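Local coordinates for protein hydrogenase maturation protease (PDB 3PU6) that probably acts as an endopeptidase in the maturation of hydrogenase enzymes, although its own activity is not established, at residues R15-V20 with Q128-S133; L24-E29 with V37-D42; P33-F38 with G139-L144; K50-A55 with I97-G102. All coordinates share one frame; numbering follows the deposited sequence.

Interaction 1 (R15-V20 with Q128-S133)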
loop_
_atom_site.group_PDB
_atom_site.type_symbol
_atom_site.label_atom_id
_atom_site.label_comp_id
_atom_site.label_asym_id
_atom_site.label_seq_id
_atom_site.Cartn_x
_atom_site.Cartn_y
_atom_site.Cartn_z
ATOM N N ARG A 15 -9.706 -7.744 10.670
ATOM C CA ARG A 15 -8.959 -8.993 10.565
ATOM C C ARG A 15 -7.509 -8.909 11.074
ATOM O O ARG A 15 -6.610 -9.454 10.443
ATOM C CB ARG A 15 -8.888 -9.409 9.105
ATOM C CG ARG A 15 -10.196 -9.805 8.535
ATOM C CD ARG A 15 -10.744 -11.008 9.254
ATOM N NE ARG A 15 -12.112 -11.260 8.837
ATOM C CZ ARG A 15 -13.175 -10.747 9.446
ATOM N NH1 ARG A 15 -13.027 -9.961 10.507
ATOM N NH2 ARG A 15 -14.385 -11.019 8.993
ATOM N N GLY A 16 -7.275 -8.235 12.194
ATOM C CA GLY A 16 -5.952 -8.174 12.790
ATOM C C GLY A 16 -4.866 -7.497 11.970
ATOM O O GLY A 16 -5.013 -6.371 11.512
ATOM N N ASP A 17 -3.764 -8.210 11.777
ATOM C CA ASP A 17 -2.593 -7.684 11.073
ATOM C C ASP A 17 -2.866 -7.459 9.599
ATOM O O ASP A 17 -1.960 -7.090 8.851
ATOM C CB ASP A 17 -1.393 -8.628 11.200
ATOM C CG ASP A 17 -0.861 -8.734 12.618
ATOM O OD1 ASP A 17 -1.221 -7.898 13.474
ATOM O OD2 ASP A 17 -0.055 -9.666 12.871
ATOM N N ASP A 18 -4.107 -7.695 9.184
ATOM C CA ASP A 18 -4.492 -7.470 7.796
ATOM C C ASP A 18 -4.832 -6.002 7.577
ATOM O O ASP A 18 -5.081 -5.556 6.457
ATOM C CB ASP A 18 -5.647 -8.380 7.384
ATOM C CG ASP A 18 -6.077 -8.170 5.936
ATOM O OD1 ASP A 18 -5.239 -8.334 5.008
ATOM O OD2 ASP A 18 -7.279 -7.860 5.724
ATOM N N GLY A 19 -4.817 -5.246 8.662
ATOM C CA GLY A 19 -4.940 -3.812 8.550
ATOM C C GLY A 19 -3.611 -3.078 8.603
ATOM O O GLY A 19 -3.604 -1.859 8.721
ATOM N N VAL A 20 -2.497 -3.804 8.516
ATOM C CA VAL A 20 -1.185 -3.193 8.639
ATOM C C VAL A 20 -1.021 -2.052 7.655
ATOM O O VAL A 20 -0.504 -0.999 8.030
ATOM C CB VAL A 20 0.006 -4.219 8.495
ATOM C CG1 VAL A 20 0.181 -4.690 7.041
ATOM C CG2 VAL A 20 1.292 -3.629 9.041
ATOM N N GLN A 128 2.706 -6.786 17.746
ATOM C CA GLN A 128 3.916 -5.979 17.844
ATOM C C GLN A 128 4.693 -6.065 16.539
ATOM O O GLN A 128 5.102 -5.039 15.984
ATOM C CB GLN A 128 4.781 -6.394 19.043
ATOM C CG GLN A 128 6.001 -5.485 19.279
ATOM C CD GLN A 128 5.624 -4.042 19.612
ATOM O OE1 GLN A 128 4.968 -3.784 20.619
ATOM N NE2 GLN A 128 6.050 -3.097 18.771
ATOM N N GLY A 129 4.867 -7.290 16.040
ATOM C CA GLY A 129 5.550 -7.525 14.778
ATOM C C GLY A 129 5.002 -6.727 13.604
ATOM O O GLY A 129 5.742 -5.991 12.941
ATOM N N ALA A 130 3.704 -6.872 13.334
ATOM C CA ALA A 130 3.064 -6.114 12.258
ATOM C C ALA A 130 3.178 -4.599 12.476
ATOM O O ALA A 130 3.420 -3.853 11.540
ATOM C CB ALA A 130 1.611 -6.529 12.100
ATOM N N SER A 131 2.999 -4.157 13.711
ATOM C CA SER A 131 3.214 -2.753 14.059
ATOM C C SER A 131 4.617 -2.267 13.681
ATOM O O SER A 131 4.770 -1.270 12.980
ATOM C CB SER A 131 2.974 -2.531 15.546
ATOM O OG SER A 131 3.534 -1.297 15.955
ATOM N N ASP A 132 5.638 -2.972 14.145
ATOM C CA ASP A 132 7.005 -2.663 13.748
ATOM C C ASP A 132 7.122 -2.596 12.229
ATOM O O ASP A 132 7.692 -1.650 11.681
ATOM C CB ASP A 132 7.983 -3.706 14.306
ATOM C CG ASP A 132 8.097 -3.665 15.832
ATOM O OD1 ASP A 132 7.616 -2.694 16.467
ATOM O OD2 ASP A 132 8.664 -4.624 16.401
ATOM N N SER A 133 6.576 -3.611 11.561
ATOM C CA SER A 133 6.572 -3.707 10.098
ATOM C C SER A 133 6.028 -2.467 9.402
ATOM O O SER A 133 6.529 -2.074 8.352
ATOM C CB SER A 133 5.746 -4.909 9.651
ATOM O OG SER A 133 6.392 -6.121 9.976
#
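The carboxylate of Asp-17 lies against the methyl of Ala-130 and is hydrogen-bonded through OD2 to Ser-127 OG, just ahead of the helix. The same serine oxygen accepts the backbone N-H of Ala-130. Ser-127 thus links the acid to the first turn of helix 128-147 and helps fix the carboxylate beside it. Asp-17 CG stands 3.4 Å from Ala-130 CB, and its two carboxylate oxygens are almost as near, so the methyl meets the group broadly and not through a single oxygen. Asp-17 CG is anti to its carbonyl carbon (chi1 -67°), which directs the acid at the helix.

Val-20 makes the second touch, with no hydrogen bond. Its CG2 branch sits 3.3 Å from Ala-130 O and 4.2 Å from Ala-130 CB. Ala-130 is therefore flanked by an acid and an aliphatic group. Val-20 also rests on Ile-112 and Ala-64, residues of two sheet strands. Gly-19 is the N-cap residue of helix 20-31. The loop between strand 5-10 and helix 20-31, at the C-terminal end of a parallel strand, is thus packed on the first turn of helix 128-147, within the alpha/beta fold of the hydrogenase maturation protease family.

Interaction 2 (L24-E29 with V37-D42)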
loop_
_atom_site.group_PDB
_atom_site.type_symbol
_atom_site.label_atom_id
_atom_site.label_comp_id
_atom_site.label_asym_id
_atom_site.label_seq_id
_atom_site.Cartn_x
_atom_site.Cartn_y
_atom_site.Cartn_z
ATOM N N LEU A 24 -0.084 1.900 8.102
ATOM C CA LEU A 24 0.919 2.639 7.359
ATOM C C LEU A 24 0.335 3.904 6.755
ATOM O O LEU A 24 0.988 4.930 6.714
ATOM C CB LEU A 24 1.506 1.766 6.254
ATOM C CG LEU A 24 2.455 2.467 5.290
ATOM C CD1 LEU A 24 3.756 2.837 5.987
ATOM C CD2 LEU A 24 2.710 1.585 4.099
ATOM N N GLY A 25 -0.898 3.811 6.283
ATOM C CA GLY A 25 -1.556 4.908 5.609
ATOM C C GLY A 25 -1.684 6.081 6.541
ATOM O O GLY A 25 -1.458 7.215 6.160
ATOM N N ARG A 26 -2.032 5.795 7.783
ATOM C CA ARG A 26 -2.175 6.834 8.775
ATOM C C ARG A 26 -0.850 7.497 9.090
ATOM O O ARG A 26 -0.820 8.666 9.457
ATOM C CB ARG A 26 -2.769 6.259 10.050
ATOM C CG ARG A 26 -4.186 5.808 9.879
ATOM C CD ARG A 26 -4.805 5.360 11.187
ATOM N NE ARG A 26 -6.237 5.118 11.011
ATOM C CZ ARG A 26 -6.792 3.914 10.881
ATOM N NH1 ARG A 26 -6.036 2.823 10.926
ATOM N NH2 ARG A 26 -8.106 3.803 10.715
ATOM N N LEU A 27 0.244 6.749 8.967
ATOM C CA LEU A 27 1.564 7.300 9.267
ATOM C C LEU A 27 1.978 8.301 8.202
ATOM O O LEU A 27 2.457 9.387 8.517
ATOM C CB LEU A 27 2.617 6.200 9.411
ATOM C CG LEU A 27 2.377 5.194 10.537
ATOM C CD1 LEU A 27 3.439 4.084 10.523
ATOM C CD2 LEU A 27 2.330 5.899 11.876
ATOM N N VAL A 28 1.776 7.927 6.943
ATOM C CA VAL A 28 2.141 8.777 5.816
ATOM C C VAL A 28 1.296 10.041 5.868
ATOM O O VAL A 28 1.752 11.140 5.556
ATOM C CB VAL A 28 1.948 8.033 4.459
ATOM C CG1 VAL A 28 2.049 8.991 3.274
ATOM C CG2 VAL A 28 2.957 6.914 4.324
ATOM N N GLU A 29 0.052 9.859 6.283
ATOM C CA GLU A 29 -0.911 10.932 6.383
ATOM C C GLU A 29 -0.408 11.996 7.353
ATOM O O GLU A 29 -0.488 13.190 7.060
ATOM C CB GLU A 29 -2.226 10.362 6.889
ATOM C CG GLU A 29 -3.412 10.793 6.088
ATOM C CD GLU A 29 -4.696 10.422 6.757
ATOM O OE1 GLU A 29 -4.643 9.759 7.823
ATOM O OE2 GLU A 29 -5.755 10.803 6.218
ATOM N N VAL A 37 -3.205 10.136 0.717
ATOM C CA VAL A 37 -3.445 8.747 1.071
ATOM C C VAL A 37 -4.899 8.360 0.826
ATOM O O VAL A 37 -5.816 9.017 1.310
ATOM C CB VAL A 37 -3.104 8.479 2.552
ATOM C CG1 VAL A 37 -3.209 7.002 2.868
ATOM C CG2 VAL A 37 -1.718 8.963 2.867
ATOM N N PHE A 38 -5.099 7.288 0.071
ATOM C CA PHE A 38 -6.431 6.767 -0.189
ATOM C C PHE A 38 -6.636 5.428 0.494
ATOM O O PHE A 38 -5.978 4.456 0.159
ATOM C CB PHE A 38 -6.642 6.602 -1.685
ATOM C CG PHE A 38 -6.719 7.889 -2.419
ATOM C CD1 PHE A 38 -6.640 9.092 -1.732
ATOM C CD2 PHE A 38 -6.912 7.911 -3.786
ATOM C CE1 PHE A 38 -6.734 10.292 -2.396
ATOM C CE2 PHE A 38 -7.005 9.117 -4.462
ATOM C CZ PHE A 38 -6.919 10.309 -3.762
ATOM N N PHE A 39 -7.550 5.379 1.452
ATOM C CA PHE A 39 -7.898 4.121 2.103
ATOM C C PHE A 39 -8.924 3.344 1.315
ATOM O O PHE A 39 -10.074 3.727 1.227
ATOM C CB PHE A 39 -8.396 4.375 3.516
ATOM C CG PHE A 39 -7.386 5.049 4.377
ATOM C CD1 PHE A 39 -7.257 6.430 4.356
ATOM C CD2 PHE A 39 -6.537 4.305 5.187
ATOM C CE1 PHE A 39 -6.318 7.064 5.148
ATOM C CE2 PHE A 39 -5.585 4.933 5.976
ATOM C CZ PHE A 39 -5.475 6.313 5.957
ATOM N N GLY A 40 -8.499 2.240 0.735
ATOM C CA GLY A 40 -9.404 1.459 -0.068
ATOM C C GLY A 40 -9.993 0.371 0.791
ATOM O O GLY A 40 -10.948 -0.287 0.398
ATOM N N TYR A 41 -9.410 0.196 1.972
ATOM C CA TYR A 41 -9.702 -0.953 2.818
ATOM C C TYR A 41 -9.813 -2.235 1.995
ATOM O O TYR A 41 -8.870 -2.624 1.302
ATOM C CB TYR A 41 -10.963 -0.691 3.637
ATOM C CG TYR A 41 -10.838 0.571 4.446
ATOM C CD1 TYR A 41 -10.165 0.571 5.667
ATOM C CD2 TYR A 41 -11.358 1.773 3.980
ATOM C CE1 TYR A 41 -10.030 1.729 6.412
ATOM C CE2 TYR A 41 -11.224 2.948 4.717
ATOM C CZ TYR A 41 -10.561 2.918 5.930
ATOM O OH TYR A 41 -10.432 4.077 6.660
ATOM N N ASP A 42 -10.968 -2.888 2.052
ATOM C CA ASP A 42 -11.143 -4.143 1.320
ATOM C C ASP A 42 -11.923 -3.945 0.017
ATOM O O ASP A 42 -12.292 -4.910 -0.657
ATOM C CB ASP A 42 -11.766 -5.226 2.211
ATOM C CG ASP A 42 -13.004 -4.739 2.956
ATOM O OD1 ASP A 42 -13.183 -3.505 3.082
ATOM O OD2 ASP A 42 -13.801 -5.585 3.419
#
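Val-37 and Phe-39 pack side by side against Gly-25, where the helix has no side chain to hold the strand off. Val-37 CG1 is 3.7 Å from Gly-25 O and also lies over one face of the Phe-39 ring, near its rim. The ring reaches the helix backbone directly: Phe-39 CZ is 3.8 Å from Gly-25 C. The same ring atom is 3.9 Å from Arg-26 N, which lies at the ring edge. The other branch of Val-37, CG2, meets Val-28 CG1 at 3.8 Å. Val-37 CG1 is anti to the backbone N (chi1 -174°). This leaves CG2 for the valine of the next helical turn.

Helix 20-31 is the connection of a beta-alpha-beta unit, between the parallel neighbours 5-10 and 35-41. Its segment runs nearly antiparallel to the strand, at 161°, with the axes 8.7 Å apart. No hydrogen bond crosses the contact.

The outer side is looser and carries two charged residues, both exposed. Glu-29 OE2 lies in the plane of the Phe-39 ring at its edge, 3.9 Å from CE1, with the carboxylate plane turned 65° from the ring. The aliphatic part of Glu-29 passes Val-37 CG2. Arg-26 runs out as an extended chain, and its CG is 4.2 Å from Phe-39 CZ. Its guanidinium goes on to form a salt bridge with Glu-13 through NH1.

Interaction 3 (P33-F38 with G139-L144)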
loop_
_atom_site.group_PDB
_atom_site.type_symbol
_atom_site.label_atom_id
_atom_site.label_comp_id
_atom_site.label_asym_id
_atom_site.label_seq_id
_atom_site.Cartn_x
_atom_site.Cartn_y
_atom_site.Cartn_z
ATOM N N PRO A 33 2.583 15.030 4.297
ATOM C CA PRO A 33 1.488 15.837 3.747
ATOM C C PRO A 33 1.503 15.968 2.220
ATOM O O PRO A 33 0.445 16.156 1.626
ATOM C CB PRO A 33 1.715 17.204 4.395
ATOM C CG PRO A 33 2.483 16.906 5.647
ATOM C CD PRO A 33 3.388 15.784 5.273
ATOM N N GLU A 34 2.673 15.888 1.595
ATOM C CA GLU A 34 2.747 15.950 0.136
ATOM C C GLU A 34 2.180 14.696 -0.537
ATOM O O GLU A 34 1.921 14.677 -1.751
ATOM C CB GLU A 34 4.183 16.175 -0.311
ATOM C CG GLU A 34 4.663 17.584 -0.098
ATOM C CD GLU A 34 5.987 17.841 -0.784
ATOM O OE1 GLU A 34 6.434 16.954 -1.551
ATOM O OE2 GLU A 34 6.580 18.922 -0.556
ATOM N N TRP A 35 2.010 13.644 0.262
ATOM C CA TRP A 35 1.355 12.420 -0.179
ATOM C C TRP A 35 -0.132 12.508 0.131
ATOM O O TRP A 35 -0.523 12.834 1.261
ATOM C CB TRP A 35 1.948 11.206 0.547
ATOM C CG TRP A 35 3.283 10.821 0.048
ATOM C CD1 TRP A 35 4.469 11.454 0.297
ATOM C CD2 TRP A 35 3.584 9.718 -0.806
ATOM N NE1 TRP A 35 5.494 10.811 -0.355
ATOM C CE2 TRP A 35 4.979 9.741 -1.038
ATOM C CE3 TRP A 35 2.818 8.719 -1.399
ATOM C CZ2 TRP A 35 5.615 8.798 -1.833
ATOM C CZ3 TRP A 35 3.449 7.790 -2.190
ATOM C CH2 TRP A 35 4.834 7.837 -2.406
ATOM N N SER A 36 -0.966 12.229 -0.859
ATOM C CA SER A 36 -2.369 12.021 -0.555
ATOM C C SER A 36 -2.625 10.518 -0.417
ATOM O O SER A 36 -2.274 9.735 -1.293
ATOM C CB SER A 36 -3.273 12.681 -1.592
ATOM O OG SER A 36 -3.196 12.026 -2.827
ATOM N N VAL A 37 -3.205 10.136 0.717
ATOM C CA VAL A 37 -3.445 8.747 1.071
ATOM C C VAL A 37 -4.899 8.360 0.826
ATOM O O VAL A 37 -5.816 9.017 1.310
ATOM C CB VAL A 37 -3.104 8.479 2.552
ATOM C CG1 VAL A 37 -3.209 7.002 2.868
ATOM C CG2 VAL A 37 -1.718 8.963 2.867
ATOM N N PHE A 38 -5.099 7.288 0.071
ATOM C CA PHE A 38 -6.431 6.767 -0.189
ATOM C C PHE A 38 -6.636 5.428 0.494
ATOM O O PHE A 38 -5.978 4.456 0.159
ATOM C CB PHE A 38 -6.642 6.602 -1.685
ATOM C CG PHE A 38 -6.719 7.889 -2.419
ATOM C CD1 PHE A 38 -6.640 9.092 -1.732
ATOM C CD2 PHE A 38 -6.912 7.911 -3.786
ATOM C CE1 PHE A 38 -6.734 10.292 -2.396
ATOM C CE2 PHE A 38 -7.005 9.117 -4.462
ATOM C CZ PHE A 38 -6.919 10.309 -3.762
ATOM N N GLY A 139 9.380 3.794 6.613
ATOM C CA GLY A 139 10.759 4.034 6.256
ATOM C C GLY A 139 10.935 4.038 4.757
ATOM O O GLY A 139 11.492 4.985 4.189
ATOM N N ARG A 140 10.443 2.984 4.108
ATOM C CA ARG A 140 10.644 2.808 2.670
ATOM C C ARG A 140 9.884 3.819 1.815
ATOM O O ARG A 140 10.315 4.151 0.709
ATOM C CB ARG A 140 10.304 1.375 2.254
ATOM C CG ARG A 140 10.805 0.332 3.246
ATOM C CD ARG A 140 12.328 0.271 3.282
ATOM N NE ARG A 140 12.858 -0.195 2.000
ATOM C CZ ARG A 140 12.863 -1.468 1.603
ATOM N NH1 ARG A 140 12.369 -2.427 2.395
ATOM N NH2 ARG A 140 13.367 -1.790 0.412
ATOM N N ILE A 141 8.758 4.311 2.322
ATOM C CA ILE A 141 7.986 5.322 1.594
ATOM C C ILE A 141 8.784 6.595 1.609
ATOM O O ILE A 141 8.836 7.313 0.621
ATOM C CB ILE A 141 6.576 5.588 2.210
ATOM C CG1 ILE A 141 5.621 4.458 1.848
ATOM C CG2 ILE A 141 5.988 6.879 1.668
ATOM C CD1 ILE A 141 5.391 4.354 0.360
ATOM N N LYS A 142 9.411 6.853 2.749
ATOM C CA LYS A 142 10.277 8.002 2.910
ATOM C C LYS A 142 11.493 7.886 1.994
ATOM O O LYS A 142 11.946 8.886 1.439
ATOM C CB LYS A 142 10.718 8.135 4.361
ATOM C CG LYS A 142 9.622 8.549 5.315
ATOM C CD LYS A 142 10.118 8.464 6.744
ATOM C CE LYS A 142 9.313 9.343 7.691
ATOM N NZ LYS A 142 9.678 9.088 9.126
ATOM N N GLU A 143 12.015 6.669 1.823
ATOM C CA GLU A 143 13.166 6.456 0.935
ATOM C C GLU A 143 12.757 6.707 -0.507
ATOM O O GLU A 143 13.492 7.338 -1.273
ATOM C CB GLU A 143 13.758 5.048 1.101
ATOM C CG GLU A 143 14.273 4.757 2.514
ATOM C CD GLU A 143 14.461 3.265 2.810
ATOM O OE1 GLU A 143 14.765 2.495 1.864
ATOM O OE2 GLU A 143 14.307 2.875 3.999
ATOM N N LEU A 144 11.567 6.229 -0.862
ATOM C CA LEU A 144 11.038 6.415 -2.209
ATOM C C LEU A 144 10.801 7.884 -2.502
ATOM O O LEU A 144 11.059 8.365 -3.602
ATOM C CB LEU A 144 9.735 5.651 -2.376
ATOM C CG LEU A 144 9.020 6.032 -3.665
ATOM C CD1 LEU A 144 9.851 5.606 -4.869
ATOM C CD2 LEU A 144 7.620 5.444 -3.695
#
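Trp-35 meets helix 128-147 in two ways: through one face of its indole and through the edge of the six-membered ring. The face contact is a CH-pi interaction. Ile-141 CG2 sits 4.2 Å from the centroid of the six-membered ring and 18° off the ring normal. It is displaced toward the rim, with Trp-35 CZ2 4.0 Å away. Ile-141 CG2 is anti to the backbone N, while CG1 takes the place beside it (chi1 -77°).

The edge contact is apolar packing. Leu-144 CD2 lies near the indole plane, 3.9 Å from Trp-35 CH2. The two side chains cross at about a right angle. Ile-141 and Leu-144 are about one turn apart on the helix, so together they fit the six-membered ring from above and from the side.

Polar bonding plays a small part. The indole NE1 makes a weak hydrogen bond to Asp-145 OD1, next to Leu-144. It gives the ring a further tie to the same helix.

Val-28 of helix 20-31 touches both Trp-35 and Ile-141. The contact therefore lies where Trp-35, beside strand 35-41, an outermost strand of the sheet within the chain, meets helices 20-31 and 128-147.

Interaction 4 (K50-A55 with I97-G102)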
loop_
_atom_site.group_PDB
_atom_site.type_symbol
_atom_site.label_atom_id
_atom_site.label_comp_id
_atom_site.label_asym_id
_atom_site.label_seq_id
_atom_site.Cartn_x
_atom_site.Cartn_y
_atom_site.Cartn_z
ATOM N N LYS A 50 -11.611 8.797 -7.824
ATOM C CA LYS A 50 -10.677 9.797 -7.334
ATOM C C LYS A 50 -9.311 9.677 -8.000
ATOM O O LYS A 50 -8.630 10.679 -8.248
ATOM C CB LYS A 50 -10.476 9.626 -5.834
ATOM C CG LYS A 50 -11.722 9.368 -5.033
ATOM C CD LYS A 50 -11.362 9.339 -3.563
ATOM C CE LYS A 50 -12.588 9.526 -2.688
ATOM N NZ LYS A 50 -12.224 9.821 -1.267
ATOM N N LEU A 51 -8.908 8.435 -8.243
ATOM C CA LEU A 51 -7.644 8.166 -8.871
ATOM C C LEU A 51 -7.592 8.643 -10.314
ATOM O O LEU A 51 -6.631 9.290 -10.704
ATOM C CB LEU A 51 -7.301 6.683 -8.777
ATOM C CG LEU A 51 -6.801 6.213 -7.406
ATOM C CD1 LEU A 51 -6.596 4.693 -7.391
ATOM C CD2 LEU A 51 -5.526 6.952 -6.995
ATOM N N ARG A 52 -8.598 8.318 -11.119
ATOM C CA ARG A 52 -8.598 8.794 -12.495
ATOM C C ARG A 52 -8.508 10.309 -12.468
ATOM O O ARG A 52 -7.770 10.930 -13.232
ATOM C CB ARG A 52 -9.882 8.410 -13.215
ATOM C CG ARG A 52 -10.139 6.923 -13.379
ATOM C CD ARG A 52 -11.573 6.666 -13.894
ATOM N NE ARG A 52 -11.990 5.281 -13.646
ATOM C CZ ARG A 52 -13.082 4.921 -12.972
ATOM N NH1 ARG A 52 -13.895 5.859 -12.494
ATOM N NH2 ARG A 52 -13.377 3.627 -12.790
ATOM N N GLU A 53 -9.273 10.882 -11.547
ATOM C CA GLU A 53 -9.558 12.297 -11.506
ATOM C C GLU A 53 -8.349 13.112 -11.055
ATOM O O GLU A 53 -8.194 14.284 -11.412
ATOM C CB GLU A 53 -10.734 12.518 -10.558
ATOM C CG GLU A 53 -11.299 13.926 -10.574
ATOM C CD GLU A 53 -11.732 14.377 -11.962
ATOM O OE1 GLU A 53 -12.278 13.557 -12.738
ATOM O OE2 GLU A 53 -11.524 15.570 -12.270
ATOM N N LEU A 54 -7.492 12.486 -10.265
ATOM C CA LEU A 54 -6.313 13.144 -9.737
ATOM C C LEU A 54 -5.085 12.980 -10.641
ATOM O O LEU A 54 -4.162 13.782 -10.584
ATOM C CB LEU A 54 -6.034 12.589 -8.350
ATOM C CG LEU A 54 -4.685 12.860 -7.706
ATOM C CD1 LEU A 54 -4.486 14.351 -7.585
ATOM C CD2 LEU A 54 -4.645 12.189 -6.352
ATOM N N ALA A 55 -5.086 11.932 -11.461
ATOM C CA ALA A 55 -4.007 11.626 -12.415
ATOM C C ALA A 55 -2.589 11.586 -11.824
ATOM O O ALA A 55 -1.659 12.184 -12.381
ATOM C CB ALA A 55 -4.068 12.563 -13.610
ATOM N N ILE A 97 -3.885 -4.119 -9.508
ATOM C CA ILE A 97 -2.595 -3.649 -9.968
ATOM C C ILE A 97 -2.571 -3.302 -11.453
ATOM O O ILE A 97 -1.918 -2.343 -11.847
ATOM C CB ILE A 97 -1.514 -4.688 -9.689
ATOM C CG1 ILE A 97 -1.186 -4.716 -8.198
ATOM C CG2 ILE A 97 -0.288 -4.392 -10.512
ATOM C CD1 ILE A 97 -0.347 -5.915 -7.798
ATOM N N SER A 98 -3.249 -4.087 -12.284
ATOM C CA SER A 98 -3.210 -3.835 -13.725
ATOM C C SER A 98 -4.119 -2.677 -14.087
ATOM O O SER A 98 -3.955 -2.047 -15.127
ATOM C CB SER A 98 -3.554 -5.082 -14.545
ATOM O OG SER A 98 -4.728 -5.707 -14.068
ATOM N N TYR A 99 -5.069 -2.382 -13.215
ATOM C CA TYR A 99 -5.882 -1.214 -13.431
ATOM C C TYR A 99 -5.043 0.022 -13.162
ATOM O O TYR A 99 -5.040 0.969 -13.951
ATOM C CB TYR A 99 -7.102 -1.201 -12.527
ATOM C CG TYR A 99 -7.834 0.096 -12.670
ATOM C CD1 TYR A 99 -7.781 1.059 -11.668
ATOM C CD2 TYR A 99 -8.534 0.394 -13.842
ATOM C CE1 TYR A 99 -8.442 2.284 -11.811
ATOM C CE2 TYR A 99 -9.199 1.609 -13.998
ATOM C CZ TYR A 99 -9.146 2.551 -12.978
ATOM O OH TYR A 99 -9.787 3.759 -13.119
ATOM N N LEU A 100 -4.331 0.002 -12.038
ATOM C CA LEU A 100 -3.529 1.144 -11.617
ATOM C C LEU A 100 -2.442 1.476 -12.639
ATOM O O LEU A 100 -2.206 2.644 -12.945
ATOM C CB LEU A 100 -2.910 0.889 -10.246
ATOM C CG LEU A 100 -3.891 0.512 -9.139
ATOM C CD1 LEU A 100 -3.130 0.071 -7.902
ATOM C CD2 LEU A 100 -4.852 1.658 -8.825
ATOM N N ARG A 101 -1.802 0.444 -13.176
ATOM C CA ARG A 101 -0.772 0.632 -14.179
ATOM C C ARG A 101 -1.343 1.364 -15.373
ATOM O O ARG A 101 -0.613 2.018 -16.116
ATOM C CB ARG A 101 -0.211 -0.704 -14.646
ATOM C CG ARG A 101 0.461 -1.513 -13.582
ATOM C CD ARG A 101 0.820 -2.905 -14.121
ATOM N NE ARG A 101 2.131 -2.976 -14.759
ATOM C CZ ARG A 101 2.341 -2.928 -16.070
ATOM N NH1 ARG A 101 1.325 -2.801 -16.908
ATOM N NH2 ARG A 101 3.576 -3.004 -16.548
ATOM N N GLY A 102 -2.651 1.230 -15.561
ATOM C CA GLY A 102 -3.330 1.867 -16.669
ATOM C C GLY A 102 -3.624 3.322 -16.385
ATOM O O GLY A 102 -3.636 4.143 -17.288
#
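Arg-52 and Tyr-99 meet at the outer side of this helix pair. Arg-52 NE donates a weak hydrogen bond to Tyr-99 OH at 2.7 Å, bent to 126°. The nitrogen approaches at the edge of the tyrosine ring, near its plane. The guanidinium stands almost upright to that ring, with 85° between the planes. The hydroxyl also lies beside the aliphatic part of the arginine, 3.2 Å from Arg-52 CG. Further in, Leu-51 CD1 packs on Leu-100 CD2 at 3.8 Å. This is a single methyl-to-methyl touch between two buried leucines.

Torsions and neighbours set these groups. Tyr-99 CG is anti to the backbone N (chi1 174°), and the ring spans the gap between the helices. The ring is also stacked with Phe-48, at the start of helix 48-54, so the same helix meets the tyrosine both at its ring and, weakly, at its hydroxyl. Arg-52 reaches the hydroxyl with an extended chain from CG to NE. Lys-4 NZ is hydrogen-bonded to the carbonyl oxygens of Leu-54 and Ala-55, where the helix ends, and its charge would probably suit that end.

Beneath the leucines lies the sheet. Leu-51 rests on Phe-38 of strand 35-41 and Val-6 of strand 5-10, and Leu-100 rests on Thr-107 of strand 106-114. Helices 48-54 and 94-103 thus lie next to each other over the sheet.

In the fold
From the N terminus, residues 15-20 come first, but interaction 1 closes only at 128-133. Interaction 2 closes much sooner, between the helix and second strand of one beta-alpha-beta unit, and its loop lies wholly inside the span of interaction 1. Interaction 3 starts on strand 35-41, which interaction 2 also uses, and both share Val-37 and Phe-38. It ends farther along helix 128-147 and so crosses interaction 1. Interaction 4 falls within the spans of both 1 and 3, and its centre is about 27 Å from that of interaction 1. Val-28 links interactions 2 and 3. Strand 35-41 leads on to helix 48-54, so both reach interaction 4 through that strand.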